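Probable aspartate aminotransferase 2 (Methanococcus jannaschii, PDB 2Z61) catalyses the pyridoxal-phosphate-dependent transfer of an amino group from alanine to a furancarboxaldehyde phosphate, making the precursor of the furan ring of methanofuran. Local coordinates at residues L195-K200 against E281-R286; Y307-N312 against I348-S353; G101-L106 against K127-F132; K213-N218 against G232-N237; M15-L20 against F320-L325. One frame throughout, in Å; residues are numbered along the deposited sequence.

Contact 1 (L195-K200 against E281-R286); sequences LVYEGK and EFDRRR
Tyr197 lays its ring against the helical segment 281-286, and here the packing is tight. Its CD1 meets CD of Arg286 at 3.4 Å, and its OH lies 3.3 Å from CB of Phe282. The carboxylate of Asp283 runs alongside the ring in the opposite sense, the planes 11° apart. Toward the loose side, charge and water take over. The Arg286 chain bends (chi3 88°), and two hydrogen-bonded salt bridges follow: NE to Asp283 OD1 at 3.0 Å, and NH2 to OE2 of the exposed Glu198 at 3.1 Å, on the lone pair anti to the other oxygen. A water bridges Tyr197 O and, weakly, Asp283 OD2. An alanine in place of Arg286 would probably leave Glu198 and Asp283 without their charged mate and open a gap beside the Tyr197 ring. Tyr197 OH and Arg286 NH1 hydrogen-bond to Ala306 O and Pro303 O, so the loop after strand 185-189 is joined both to helix 269-295 and to the chain leading into strand 308-309.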
# COMPACT_ATOMS: atom_id res chain seq x y z
N LEU A 195 14.74 5.90 18.48
CA LEU A 195 15.56 7.06 18.17
C LEU A 195 15.34 8.06 19.30
O LEU A 195 14.72 9.11 19.11
CB LEU A 195 15.13 7.67 16.83
CG LEU A 195 15.45 6.78 15.62
CD1 LEU A 195 15.00 7.45 14.34
CD2 LEU A 195 16.95 6.50 15.59
N VAL A 196 15.82 7.70 20.48
CA VAL A 196 15.69 8.53 21.68
C VAL A 196 17.08 8.65 22.29
O VAL A 196 17.74 7.64 22.55
CB VAL A 196 14.69 7.91 22.67
CG1 VAL A 196 14.68 8.69 23.98
CG2 VAL A 196 13.30 7.92 22.05
N TYR A 197 17.53 9.88 22.53
CA TYR A 197 18.88 10.11 23.04
C TYR A 197 19.02 10.41 24.53
O TYR A 197 20.13 10.42 25.05
CB TYR A 197 19.53 11.21 22.20
CG TYR A 197 19.21 11.06 20.73
CD1 TYR A 197 18.39 11.97 20.08
CD2 TYR A 197 19.67 9.95 20.01
CE1 TYR A 197 18.02 11.79 18.74
CE2 TYR A 197 19.30 9.76 18.67
CZ TYR A 197 18.48 10.68 18.05
OH TYR A 197 18.10 10.49 16.74
N GLU A 198 17.90 10.68 25.20
CA GLU A 198 17.89 10.96 26.63
C GLU A 198 16.66 10.33 27.26
O GLU A 198 15.54 10.56 26.81
CB GLU A 198 17.86 12.47 26.89
CG GLU A 198 19.20 13.17 26.81
CD GLU A 198 19.09 14.63 27.23
OE1 GLU A 198 18.66 14.89 28.37
OE2 GLU A 198 19.44 15.51 26.41
N GLY A 199 16.86 9.52 28.29
CA GLY A 199 15.73 8.90 28.95
C GLY A 199 15.43 7.48 28.51
O GLY A 199 16.33 6.73 28.10
N LYS A 200 14.16 7.11 28.58
CA LYS A 200 13.71 5.77 28.22
C LYS A 200 12.67 5.77 27.10
O LYS A 200 11.88 6.72 26.98
CB LYS A 200 13.11 5.09 29.45
CG LYS A 200 13.81 5.44 30.75
CD LYS A 200 12.85 5.36 31.93
CE LYS A 200 13.50 5.88 33.20
NZ LYS A 200 12.50 5.96 34.30
N GLU A 281 25.58 8.60 16.12
CA GLU A 281 25.84 9.65 15.14
C GLU A 281 24.72 10.70 15.15
O GLU A 281 24.99 11.89 15.13
CB GLU A 281 26.00 9.04 13.74
CG GLU A 281 26.16 10.08 12.64
CD GLU A 281 27.44 10.89 12.76
OE1 GLU A 281 27.84 11.24 13.89
OE2 GLU A 281 28.05 11.19 11.71
N PHE A 282 23.47 10.24 15.17
CA PHE A 282 22.33 11.15 15.19
C PHE A 282 22.40 12.07 16.40
O PHE A 282 22.09 13.25 16.32
CB PHE A 282 21.01 10.37 15.22
CG PHE A 282 20.42 10.07 13.85
CD1 PHE A 282 19.83 8.84 13.60
CD2 PHE A 282 20.42 11.03 12.85
CE1 PHE A 282 19.25 8.56 12.36
CE2 PHE A 282 19.84 10.76 11.60
CZ PHE A 282 19.25 9.53 11.36
N ASP A 283 22.81 11.52 17.54
CA ASP A 283 22.88 12.31 18.77
C ASP A 283 23.99 13.36 18.68
O ASP A 283 23.84 14.48 19.19
CB ASP A 283 23.11 11.39 19.97
CG ASP A 283 23.06 12.14 21.29
OD1 ASP A 283 22.22 13.06 21.41
OD2 ASP A 283 23.83 11.81 22.21
N ARG A 284 25.09 13.01 18.03
CA ARG A 284 26.19 13.97 17.87
C ARG A 284 25.67 15.14 17.04
O ARG A 284 25.96 16.30 17.32
CB ARG A 284 27.38 13.31 17.16
CG ARG A 284 28.66 14.12 17.28
CD ARG A 284 29.82 13.45 16.57
NE ARG A 284 30.40 14.27 15.51
CZ ARG A 284 30.45 13.91 14.23
NH1 ARG A 284 29.96 12.73 13.85
NH2 ARG A 284 30.99 14.72 13.33
N ARG A 285 24.88 14.82 16.02
CA ARG A 285 24.31 15.83 15.14
C ARG A 285 23.29 16.69 15.89
O ARG A 285 23.29 17.91 15.78
CB ARG A 285 23.62 15.15 13.96
CG ARG A 285 24.52 14.25 13.15
CD ARG A 285 23.69 13.43 12.19
NE ARG A 285 24.50 12.74 11.19
CZ ARG A 285 23.98 11.98 10.23
NH1 ARG A 285 22.66 11.83 10.14
NH2 ARG A 285 24.79 11.38 9.35
N ARG A 286 22.43 16.03 16.67
CA ARG A 286 21.41 16.74 17.43
C ARG A 286 22.02 17.81 18.35
O ARG A 286 21.48 18.91 18.49
CB ARG A 286 20.60 15.73 18.25
CG ARG A 286 19.69 16.35 19.28
CD ARG A 286 19.10 15.28 20.18
NE ARG A 286 19.98 15.03 21.32
CZ ARG A 286 19.73 15.44 22.56
NH1 ARG A 286 18.64 16.14 22.83
NH2 ARG A 286 20.58 15.13 23.53
O HOH W 1 22.35 9.11 23.50

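Contact 2 (Y307-N312 against I348-S353); sequences YYVFPN and ISYANS
Tyr350 lays one face of its ring against the backbone of Tyr307, with CZ 3.3 Å from Tyr307 CA. CG of Tyr350 sits between the backbone N and the carbonyl carbon, the crowded position (chi1 46°), which brings it to 3.9 Å from Tyr307 O. Over the same ring Tyr307 CB makes a CH-pi contact, 4.0 Å from the centre, while Val309 CG2 comes to the edge, 3.8 Å from CE2. Ala351 CB in turn stands over one face of the Tyr307 ring, 4.3 Å from its centre. Tyr308 is turned differently, offering its edge to Ser349 CB at 3.9 Å. Between the Tyr350 ring and those of Tyr307 and Tyr308 runs a short antiparallel ladder, Val309-Ile348 the hydrogen-bonded pair and Tyr308-Ser349 the non-hydrogen-bonded one; Tyr350 N also bonds to Tyr307 O. Strands 308-309 and 346-349 are neighbours in a three-stranded antiparallel sheet, and helix 269-295 packs on Tyr350 and Val309. A water links Tyr308 O to Tyr350 OH. An alanine at Tyr350 would probably open a gap against the Tyr307 backbone and deprive that water of its hydroxyl. Carbon and ring faces make the buried contact, and polar tips bond to the surrounding chain: Tyr307 OH to Gly37 O, Tyr308 OH to Tyr192 OH, Ser349 OG to Ile36 O.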
# COMPACT_ATOMS: atom_id res chain seq x y z
N TYR A 307 14.69 12.84 14.53
CA TYR A 307 15.84 13.59 14.03
C TYR A 307 15.41 14.98 13.57
O TYR A 307 15.86 15.50 12.55
CB TYR A 307 16.56 12.82 12.91
CG TYR A 307 15.66 12.10 11.92
CD1 TYR A 307 14.91 12.80 10.97
CD2 TYR A 307 15.60 10.70 11.91
CE1 TYR A 307 14.12 12.12 10.03
CE2 TYR A 307 14.81 10.02 10.99
CZ TYR A 307 14.08 10.73 10.05
OH TYR A 307 13.29 10.05 9.14
N TYR A 308 14.53 15.58 14.37
CA TYR A 308 14.01 16.91 14.09
C TYR A 308 14.11 17.83 15.30
O TYR A 308 14.09 17.38 16.45
CB TYR A 308 12.53 16.83 13.70
CG TYR A 308 12.19 15.78 12.67
CD1 TYR A 308 12.63 15.89 11.35
CD2 TYR A 308 11.37 14.70 13.00
CE1 TYR A 308 12.25 14.95 10.38
CE2 TYR A 308 10.98 13.76 12.05
CZ TYR A 308 11.42 13.89 10.74
OH TYR A 308 11.01 12.97 9.80
N VAL A 309 14.21 19.13 15.03
CA VAL A 309 14.24 20.16 16.05
C VAL A 309 13.26 21.19 15.49
O VAL A 309 13.32 21.52 14.30
CB VAL A 309 15.65 20.76 16.23
CG1 VAL A 309 15.62 21.82 17.32
CG2 VAL A 309 16.64 19.66 16.63
N PHE A 310 12.36 21.68 16.33
CA PHE A 310 11.32 22.62 15.90
C PHE A 310 11.40 23.94 16.68
O PHE A 310 10.55 24.22 17.52
CB PHE A 310 9.96 21.95 16.12
CG PHE A 310 8.84 22.53 15.30
CD1 PHE A 310 8.89 22.49 13.91
CD2 PHE A 310 7.73 23.07 15.92
CE1 PHE A 310 7.82 22.97 13.15
CE2 PHE A 310 6.66 23.56 15.17
CZ PHE A 310 6.71 23.51 13.78
N PRO A 311 12.41 24.77 16.38
CA PRO A 311 12.61 26.05 17.05
C PRO A 311 11.64 27.18 16.73
O PRO A 311 11.15 27.30 15.60
CB PRO A 311 14.03 26.42 16.65
CG PRO A 311 14.10 25.90 15.25
CD PRO A 311 13.46 24.53 15.38
N ASN A 312 11.36 28.00 17.74
CA ASN A 312 10.50 29.16 17.59
C ASN A 312 11.47 30.28 17.22
O ASN A 312 12.24 30.74 18.06
CB ASN A 312 9.82 29.51 18.92
CG ASN A 312 8.90 30.71 18.80
OD1 ASN A 312 9.26 31.74 18.24
ND2 ASN A 312 7.70 30.59 19.35
N ILE A 348 13.90 21.63 11.47
CA ILE A 348 15.25 21.35 11.01
C ILE A 348 15.48 19.86 11.18
O ILE A 348 15.29 19.31 12.27
CB ILE A 348 16.31 22.12 11.83
CG1 ILE A 348 16.30 23.60 11.43
CG2 ILE A 348 17.69 21.52 11.59
CD1 ILE A 348 17.39 24.43 12.09
N SER A 349 15.87 19.20 10.10
CA SER A 349 16.14 17.78 10.13
C SER A 349 17.64 17.55 10.05
O SER A 349 18.28 18.03 9.13
CB SER A 349 15.46 17.07 8.96
OG SER A 349 15.98 15.77 8.80
N TYR A 350 18.20 16.82 11.01
CA TYR A 350 19.62 16.56 10.97
C TYR A 350 19.92 15.18 10.41
O TYR A 350 20.89 14.52 10.80
CB TYR A 350 20.26 16.76 12.36
CG TYR A 350 19.53 16.14 13.53
CD1 TYR A 350 19.75 14.82 13.91
CD2 TYR A 350 18.64 16.91 14.30
CE1 TYR A 350 19.14 14.28 15.04
CE2 TYR A 350 18.02 16.37 15.42
CZ TYR A 350 18.27 15.07 15.79
OH TYR A 350 17.66 14.55 16.90
N ALA A 351 19.07 14.76 9.48
CA ALA A 351 19.21 13.48 8.80
C ALA A 351 20.10 13.74 7.59
O ALA A 351 19.80 13.31 6.48
CB ALA A 351 17.84 12.97 8.36
N ASN A 352 21.19 14.45 7.82
CA ASN A 352 22.13 14.76 6.77
C ASN A 352 23.49 14.59 7.46
O ASN A 352 23.56 14.64 8.68
CB ASN A 352 21.88 16.21 6.28
CG ASN A 352 22.51 16.49 4.93
OD1 ASN A 352 23.60 16.00 4.64
ND2 ASN A 352 21.84 17.29 4.11
N SER A 353 24.53 14.32 6.68
CA SER A 353 25.91 14.18 7.16
C SER A 353 26.23 15.29 8.16
O SER A 353 25.75 16.41 8.02
CB SER A 353 26.91 14.34 5.94
OG SER A 353 27.12 15.68 5.43
O HOH W 2 15.29 15.93 18.48

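Contact 3 (G101-L106 against K127-F132); sequences GLFFAL and KNFIRF
Phe103 and Phe129 meet edge to face, the edge of Phe103 directed at the face of Phe129, with centroids 5.7 Å apart and planes at 87°. Phe103 starts toward this with its CG anti to the backbone N. Its ring also reaches Phe132, at 5.8 Å between centroids and an oblique 67°, with Phe103 CZ approaching Phe132 CE2 at 3.8 Å, so that the three phenylalanines form an aromatic cluster. Aliphatic contacts fill in around it. Leu102 CD2 touches both CD2 and CE2 of Phe129, the latter at 3.6 Å, and Leu106 CD1 comes 3.5 Å from Phe129 CB, near the plane of that ring; the same methyl brushes Ile130 CG1 at 4.3 Å. Phe129 is therefore gripped by three residues of the facing helix, without any polar bond between the segments. The axes approach to 10.3 Å and cross at -35°. Leu102 and Leu106 rest behind on Ile187 of strand 185-189, and Leu102 also on Ile217 of strand 214-219. Leu251 of the second subunit packs on Phe103 and Phe129, and Ser107 of that subunit on Phe132, which places these two helices, 98-109 and 125-132, at the dimer interface.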
# COMPACT_ATOMS: atom_id res chain seq x y z
N GLY A 101 -0.50 1.29 7.51
CA GLY A 101 -0.93 0.77 8.80
C GLY A 101 -1.83 1.76 9.50
O GLY A 101 -2.94 1.42 9.93
N LEU A 102 -1.37 3.00 9.62
CA LEU A 102 -2.15 4.05 10.26
C LEU A 102 -3.50 4.20 9.55
O LEU A 102 -4.55 4.21 10.20
CB LEU A 102 -1.39 5.38 10.20
CG LEU A 102 -2.08 6.59 10.82
CD1 LEU A 102 -2.12 6.46 12.34
CD2 LEU A 102 -1.35 7.85 10.42
N PHE A 103 -3.48 4.30 8.23
CA PHE A 103 -4.73 4.44 7.49
C PHE A 103 -5.73 3.33 7.81
O PHE A 103 -6.90 3.58 8.04
CB PHE A 103 -4.49 4.48 5.99
CG PHE A 103 -5.74 4.70 5.19
CD1 PHE A 103 -6.30 5.97 5.11
CD2 PHE A 103 -6.39 3.63 4.59
CE1 PHE A 103 -7.50 6.17 4.43
CE2 PHE A 103 -7.59 3.83 3.91
CZ PHE A 103 -8.14 5.09 3.83
N PHE A 104 -5.24 2.09 7.82
CA PHE A 104 -6.09 0.94 8.13
C PHE A 104 -6.63 1.02 9.55
O PHE A 104 -7.78 0.63 9.81
CB PHE A 104 -5.30 -0.36 7.94
CG PHE A 104 -5.00 -0.70 6.51
CD1 PHE A 104 -4.13 -1.75 6.20
CD2 PHE A 104 -5.59 -0.00 5.46
CE1 PHE A 104 -3.86 -2.10 4.87
CE2 PHE A 104 -5.33 -0.35 4.13
CZ PHE A 104 -4.46 -1.40 3.84
N ALA A 105 -5.81 1.51 10.48
CA ALA A 105 -6.21 1.63 11.88
C ALA A 105 -7.40 2.58 12.01
O ALA A 105 -8.42 2.23 12.60
CB ALA A 105 -5.04 2.14 12.73
N LEU A 106 -7.25 3.78 11.45
CA LEU A 106 -8.32 4.78 11.48
C LEU A 106 -9.59 4.25 10.81
O LEU A 106 -10.70 4.44 11.33
CB LEU A 106 -7.86 6.08 10.78
CG LEU A 106 -6.88 6.99 11.55
CD1 LEU A 106 -6.31 8.05 10.62
CD2 LEU A 106 -7.59 7.65 12.73
N LYS A 127 -4.32 14.77 9.52
CA LYS A 127 -5.56 15.46 9.16
C LYS A 127 -6.17 14.98 7.84
O LYS A 127 -7.38 14.89 7.70
CB LYS A 127 -5.35 16.98 9.11
CG LYS A 127 -4.51 17.49 7.95
CD LYS A 127 -4.36 19.00 8.00
CE LYS A 127 -3.50 19.54 6.86
NZ LYS A 127 -2.07 19.12 6.98
N ASN A 128 -5.33 14.65 6.86
CA ASN A 128 -5.87 14.18 5.59
C ASN A 128 -6.55 12.82 5.71
O ASN A 128 -7.62 12.60 5.13
CB ASN A 128 -4.78 14.15 4.52
CG ASN A 128 -4.43 15.55 4.02
OD1 ASN A 128 -5.32 16.40 3.90
ND2 ASN A 128 -3.16 15.78 3.71
N PHE A 129 -5.95 11.91 6.47
CA PHE A 129 -6.54 10.59 6.67
C PHE A 129 -7.89 10.75 7.38
O PHE A 129 -8.86 10.09 7.03
CB PHE A 129 -5.65 9.72 7.57
CG PHE A 129 -4.37 9.24 6.92
CD1 PHE A 129 -4.02 9.65 5.64
CD2 PHE A 129 -3.54 8.36 7.59
CE1 PHE A 129 -2.85 9.19 5.04
CE2 PHE A 129 -2.37 7.88 7.01
CZ PHE A 129 -2.02 8.30 5.73
N ILE A 130 -7.92 11.63 8.37
CA ILE A 130 -9.14 11.85 9.16
C ILE A 130 -10.29 12.41 8.33
O ILE A 130 -11.40 11.87 8.37
CB ILE A 130 -8.83 12.76 10.39
CG1 ILE A 130 -7.97 11.98 11.39
CG2 ILE A 130 -10.14 13.23 11.06
CD1 ILE A 130 -7.16 12.85 12.36
N ARG A 131 -10.05 13.47 7.58
CA ARG A 131 -11.10 14.04 6.74
C ARG A 131 -11.57 13.01 5.72
O ARG A 131 -12.77 12.77 5.56
CB ARG A 131 -10.59 15.28 6.00
CG ARG A 131 -10.40 16.50 6.87
CD ARG A 131 -9.81 17.65 6.08
NE ARG A 131 -9.70 18.86 6.89
CZ ARG A 131 -10.66 19.32 7.68
NH1 ARG A 131 -11.82 18.68 7.77
NH2 ARG A 131 -10.47 20.43 8.39
N PHE A 132 -10.62 12.39 5.02
CA PHE A 132 -10.93 11.39 4.01
C PHE A 132 -11.99 10.40 4.50
O PHE A 132 -12.85 9.98 3.72
CB PHE A 132 -9.67 10.62 3.62
CG PHE A 132 -9.89 9.61 2.51
CD1 PHE A 132 -9.71 9.98 1.18
CD2 PHE A 132 -10.26 8.30 2.80
CE1 PHE A 132 -9.90 9.05 0.14
CE2 PHE A 132 -10.46 7.36 1.78
CZ PHE A 132 -10.27 7.74 0.44

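Contact 4 (K213-N218 against G232-N237); sequences KTILIN and GYVISN
Leu216 pairs with Ile235 and Asn218 with Tyr233 in an antiparallel ladder whose strands run 166° apart in direction, with axes 4.8 Å from each other. Both are hydrogen-bonded pairs: Leu216 N donates to Ile235 O at 2.8 Å, and Tyr233 N to Asn218 O at the same distance, with the reverse bonds completing each ring. Between them Ile217 and Val234 form a non-hydrogen-bonded pair. At the far end a side chain takes over, Ser236 OG donating to Thr214 O at 3.1 Å. On the face carrying Ile217 and Val234, Ile215 CG2 is pressed against Val234 CG1 at 3.5 Å, closer than usual carbon contact. The other face carries Leu216, Asn218, Tyr233 and Ile235. Here the Tyr233 ring stands alongside the Asn218 side chain, both pointing the same way with planes 39° apart, and CZ lies 3.5 Å from Asn218 CB. Tyr233 CG lies between its backbone N and carbonyl carbon (chi1 62°), which brings it to 3.9 Å from Asn218 O, the atom over one face of the ring. The hydroxyl goes on to Tyr79 OH in helix 69-82. Strand 232-235 runs antiparallel to both its neighbours, 92-95 and 214-219, within the seven-stranded mixed sheet. This is the large-domain sheet of fold type I aminotransferases, and the link between the two strands carries Lys222, the lysine that bears the pyridoxal phosphate.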
# COMPACT_ATOMS: atom_id res chain seq x y z
N LYS A 213 -7.88 -0.87 24.27
CA LYS A 213 -8.31 0.33 23.56
C LYS A 213 -7.18 1.06 22.84
O LYS A 213 -7.26 2.26 22.58
CB LYS A 213 -9.02 1.27 24.53
CG LYS A 213 -8.19 1.65 25.75
CD LYS A 213 -9.04 2.34 26.81
CE LYS A 213 -9.88 3.46 26.22
NZ LYS A 213 -10.78 4.09 27.23
N THR A 214 -6.12 0.33 22.51
CA THR A 214 -5.02 0.96 21.79
C THR A 214 -4.65 0.22 20.51
O THR A 214 -4.79 -1.00 20.40
CB THR A 214 -3.73 1.09 22.65
OG1 THR A 214 -2.76 0.12 22.22
CG2 THR A 214 -4.02 0.86 24.10
N ILE A 215 -4.20 0.99 19.53
CA ILE A 215 -3.73 0.44 18.27
C ILE A 215 -2.33 1.03 18.15
O ILE A 215 -2.16 2.24 18.10
CB ILE A 215 -4.58 0.89 17.07
CG1 ILE A 215 -6.05 0.51 17.32
CG2 ILE A 215 -4.08 0.21 15.81
CD1 ILE A 215 -6.98 0.81 16.15
N LEU A 216 -1.34 0.16 18.16
CA LEU A 216 0.05 0.57 18.11
C LEU A 216 0.59 0.45 16.69
O LEU A 216 0.46 -0.58 16.02
CB LEU A 216 0.86 -0.30 19.08
CG LEU A 216 2.27 0.11 19.49
CD1 LEU A 216 2.74 -0.81 20.60
CD2 LEU A 216 3.22 0.04 18.30
N ILE A 217 1.21 1.53 16.22
CA ILE A 217 1.75 1.55 14.88
C ILE A 217 3.25 1.80 14.93
O ILE A 217 3.71 2.75 15.58
CB ILE A 217 1.05 2.64 14.04
CG1 ILE A 217 -0.45 2.33 13.94
CG2 ILE A 217 1.66 2.69 12.63
CD1 ILE A 217 -1.26 3.42 13.32
N ASN A 218 4.01 0.91 14.29
CA ASN A 218 5.46 1.03 14.20
C ASN A 218 5.89 0.35 12.90
O ASN A 218 5.07 -0.19 12.16
CB ASN A 218 6.13 0.36 15.41
CG ASN A 218 7.48 1.00 15.77
OD1 ASN A 218 8.17 1.56 14.91
ND2 ASN A 218 7.87 0.91 17.04
N GLY A 232 5.93 -2.11 7.62
CA GLY A 232 5.67 -1.68 8.98
C GLY A 232 4.75 -2.71 9.62
O GLY A 232 4.59 -3.81 9.07
N TYR A 233 4.16 -2.39 10.76
CA TYR A 233 3.26 -3.33 11.39
C TYR A 233 2.31 -2.65 12.37
O TYR A 233 2.56 -1.56 12.86
CB TYR A 233 4.07 -4.43 12.09
CG TYR A 233 4.98 -3.95 13.19
CD1 TYR A 233 4.46 -3.54 14.42
CD2 TYR A 233 6.37 -3.92 13.02
CE1 TYR A 233 5.30 -3.11 15.45
CE2 TYR A 233 7.22 -3.50 14.05
CZ TYR A 233 6.67 -3.10 15.27
OH TYR A 233 7.48 -2.71 16.31
N VAL A 234 1.19 -3.32 12.64
CA VAL A 234 0.21 -2.78 13.56
C VAL A 234 -0.08 -3.83 14.64
O VAL A 234 -0.14 -5.02 14.35
CB VAL A 234 -1.10 -2.42 12.82
CG1 VAL A 234 -2.10 -1.81 13.78
CG2 VAL A 234 -0.79 -1.44 11.70
N ILE A 235 -0.24 -3.38 15.87
CA ILE A 235 -0.53 -4.29 16.98
C ILE A 235 -1.77 -3.80 17.72
O ILE A 235 -1.91 -2.61 18.00
CB ILE A 235 0.64 -4.36 17.97
CG1 ILE A 235 1.91 -4.83 17.24
CG2 ILE A 235 0.30 -5.33 19.09
CD1 ILE A 235 3.17 -4.76 18.08
N SER A 236 -2.67 -4.73 18.04
CA SER A 236 -3.90 -4.39 18.76
C SER A 236 -4.61 -5.67 19.21
O SER A 236 -4.04 -6.76 19.11
CB SER A 236 -4.82 -3.55 17.87
OG SER A 236 -5.98 -3.15 18.56
N ASN A 237 -5.84 -5.55 19.70
CA ASN A 237 -6.59 -6.73 20.14
C ASN A 237 -7.19 -7.48 18.95
O ASN A 237 -7.21 -6.97 17.83
CB ASN A 237 -7.69 -6.33 21.14
CG ASN A 237 -8.74 -5.42 20.52
OD1 ASN A 237 -9.45 -5.81 19.60
ND2 ASN A 237 -8.85 -4.20 21.04

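Contact 5 (M15-L20 against F320-L325); sequences MDILAL and FAYKLL
Leu20 and Leu325 meet tip to tip, and the contact can be read along the Leu20 chain. Its CB already lies 3.6 Å from Leu325 CD2. With CG anti to the backbone N (chi1 -158°), the chain then carries on across the interface, CG staying 3.9 Å from that same methyl. At the tip CD1 touches both Leu325 CD2 (3.7 Å) and Tyr322 CE2 (4.0 Å), while CD2 meets both CD2 and CG of Leu325. The helices 15-26 and 317-328 run parallel here, 4° apart in direction and 10.6 Å between axes, joining the N-terminal part of the chain to the C-terminal part as in the small domain of fold type I aminotransferases. One turn earlier Ile17 takes up the neighbouring places: its CG2 is pressed to Leu325 CD2 at 3.4 Å, tight for two carbons, and its CD1 reaches Tyr322 CE1 at 3.6 Å. Asp16 CB lies at the edge of the Tyr322 ring, close to its hydroxyl, and Asp16 OD2 makes a long, weak ion pair with Arg318.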
# COMPACT_ATOMS: atom_id res chain seq x y z
N MET A 15 6.09 21.86 -1.18
CA MET A 15 6.22 21.77 -2.63
C MET A 15 6.86 23.03 -3.20
O MET A 15 7.55 23.00 -4.22
CB MET A 15 4.85 21.55 -3.27
CG MET A 15 4.09 20.33 -2.74
SD MET A 15 4.71 18.75 -3.37
CE MET A 15 3.59 18.47 -4.75
N ASP A 16 6.61 24.15 -2.53
CA ASP A 16 7.15 25.44 -2.95
C ASP A 16 8.67 25.39 -2.90
O ASP A 16 9.35 25.48 -3.93
CB ASP A 16 6.66 26.54 -2.00
CG ASP A 16 5.20 26.37 -1.62
OD1 ASP A 16 4.87 25.35 -0.98
OD2 ASP A 16 4.40 27.25 -1.97
N ILE A 17 9.19 25.23 -1.69
CA ILE A 17 10.62 25.16 -1.45
C ILE A 17 11.29 24.07 -2.27
O ILE A 17 12.34 24.29 -2.87
CB ILE A 17 10.91 24.91 0.05
CG1 ILE A 17 10.37 26.06 0.90
CG2 ILE A 17 12.40 24.76 0.28
CD1 ILE A 17 8.86 26.22 0.85
N LEU A 18 10.68 22.88 -2.30
CA LEU A 18 11.23 21.76 -3.06
C LEU A 18 11.52 22.15 -4.50
O LEU A 18 12.56 21.81 -5.06
CB LEU A 18 10.26 20.58 -3.04
CG LEU A 18 10.02 19.85 -1.71
CD1 LEU A 18 8.95 18.78 -1.90
CD2 LEU A 18 11.32 19.22 -1.22
N ALA A 19 10.58 22.88 -5.11
CA ALA A 19 10.73 23.32 -6.49
C ALA A 19 11.92 24.26 -6.62
O ALA A 19 12.77 24.08 -7.49
CB ALA A 19 9.45 24.02 -6.95
N LEU A 20 11.97 25.25 -5.74
CA LEU A 20 13.04 26.24 -5.74
C LEU A 20 14.40 25.56 -5.55
O LEU A 20 15.39 25.95 -6.17
CB LEU A 20 12.80 27.26 -4.63
CG LEU A 20 13.47 28.64 -4.71
CD1 LEU A 20 13.04 29.47 -3.52
CD2 LEU A 20 14.97 28.51 -4.75
N PHE A 320 10.80 33.20 6.21
CA PHE A 320 12.18 32.94 6.61
C PHE A 320 12.78 31.87 5.70
O PHE A 320 13.87 32.04 5.16
CB PHE A 320 12.23 32.45 8.06
CG PHE A 320 13.61 32.12 8.54
CD1 PHE A 320 14.49 33.12 8.92
CD2 PHE A 320 14.04 30.79 8.59
CE1 PHE A 320 15.79 32.81 9.36
CE2 PHE A 320 15.32 30.47 9.02
CZ PHE A 320 16.20 31.48 9.40
N ALA A 321 12.05 30.78 5.53
CA ALA A 321 12.50 29.66 4.70
C ALA A 321 12.83 30.09 3.28
O ALA A 321 13.92 29.80 2.78
CB ALA A 321 11.44 28.57 4.69
N TYR A 322 11.90 30.77 2.62
CA TYR A 322 12.13 31.22 1.25
C TYR A 322 13.39 32.04 1.10
O TYR A 322 14.24 31.74 0.25
CB TYR A 322 10.93 32.02 0.74
CG TYR A 322 10.09 31.25 -0.26
CD1 TYR A 322 9.34 30.14 0.14
CD2 TYR A 322 10.10 31.60 -1.61
CE1 TYR A 322 8.62 29.40 -0.79
CE2 TYR A 322 9.37 30.86 -2.55
CZ TYR A 322 8.64 29.76 -2.13
OH TYR A 322 7.93 29.02 -3.05
N LYS A 323 13.53 33.08 1.91
CA LYS A 323 14.70 33.94 1.84
C LYS A 323 16.00 33.18 2.06
O LYS A 323 16.95 33.32 1.28
CB LYS A 323 14.60 35.08 2.86
CG LYS A 323 13.40 35.98 2.64
CD LYS A 323 13.39 37.14 3.63
CE LYS A 323 12.18 38.04 3.41
NZ LYS A 323 12.17 39.20 4.35
N LEU A 324 16.04 32.37 3.10
CA LEU A 324 17.24 31.60 3.42
C LEU A 324 17.65 30.72 2.24
O LEU A 324 18.82 30.65 1.87
CB LEU A 324 17.01 30.74 4.66
CG LEU A 324 18.15 30.64 5.68
CD1 LEU A 324 17.73 29.73 6.82
CD2 LEU A 324 19.41 30.10 5.02
N LEU A 325 16.67 30.04 1.64
CA LEU A 325 16.95 29.16 0.52
C LEU A 325 17.56 29.90 -0.68
O LEU A 325 18.55 29.44 -1.26
CB LEU A 325 15.67 28.44 0.08
CG LEU A 325 15.82 27.50 -1.12
CD1 LEU A 325 16.89 26.46 -0.85
CD2 LEU A 325 14.50 26.83 -1.43

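From the N terminus, the chain opens contact 5 at helix 15-26 and closes it only at helix 317-328, so contacts 1, 3 and 4 nest within that loop. Contact 3 closes first, joining the helices that precede and follow strand 115-119 in the chain. Contact 1 ties the loop after strand 185-189 to helix 269-295, and contact 4, which closes the loop bearing the cofactor lysine, lies wholly inside it. Contact 2, joining strands 308-309 and 346-349, opens before contact 5 closes and closes afterwards, so the two cross. Contacts 3 and 4 touch, Ala105 resting on Ile215; contacts 1 and 2 touch where Tyr350 meets Tyr197. Centres of contacts 4 and 5 lie about 36 Å apart.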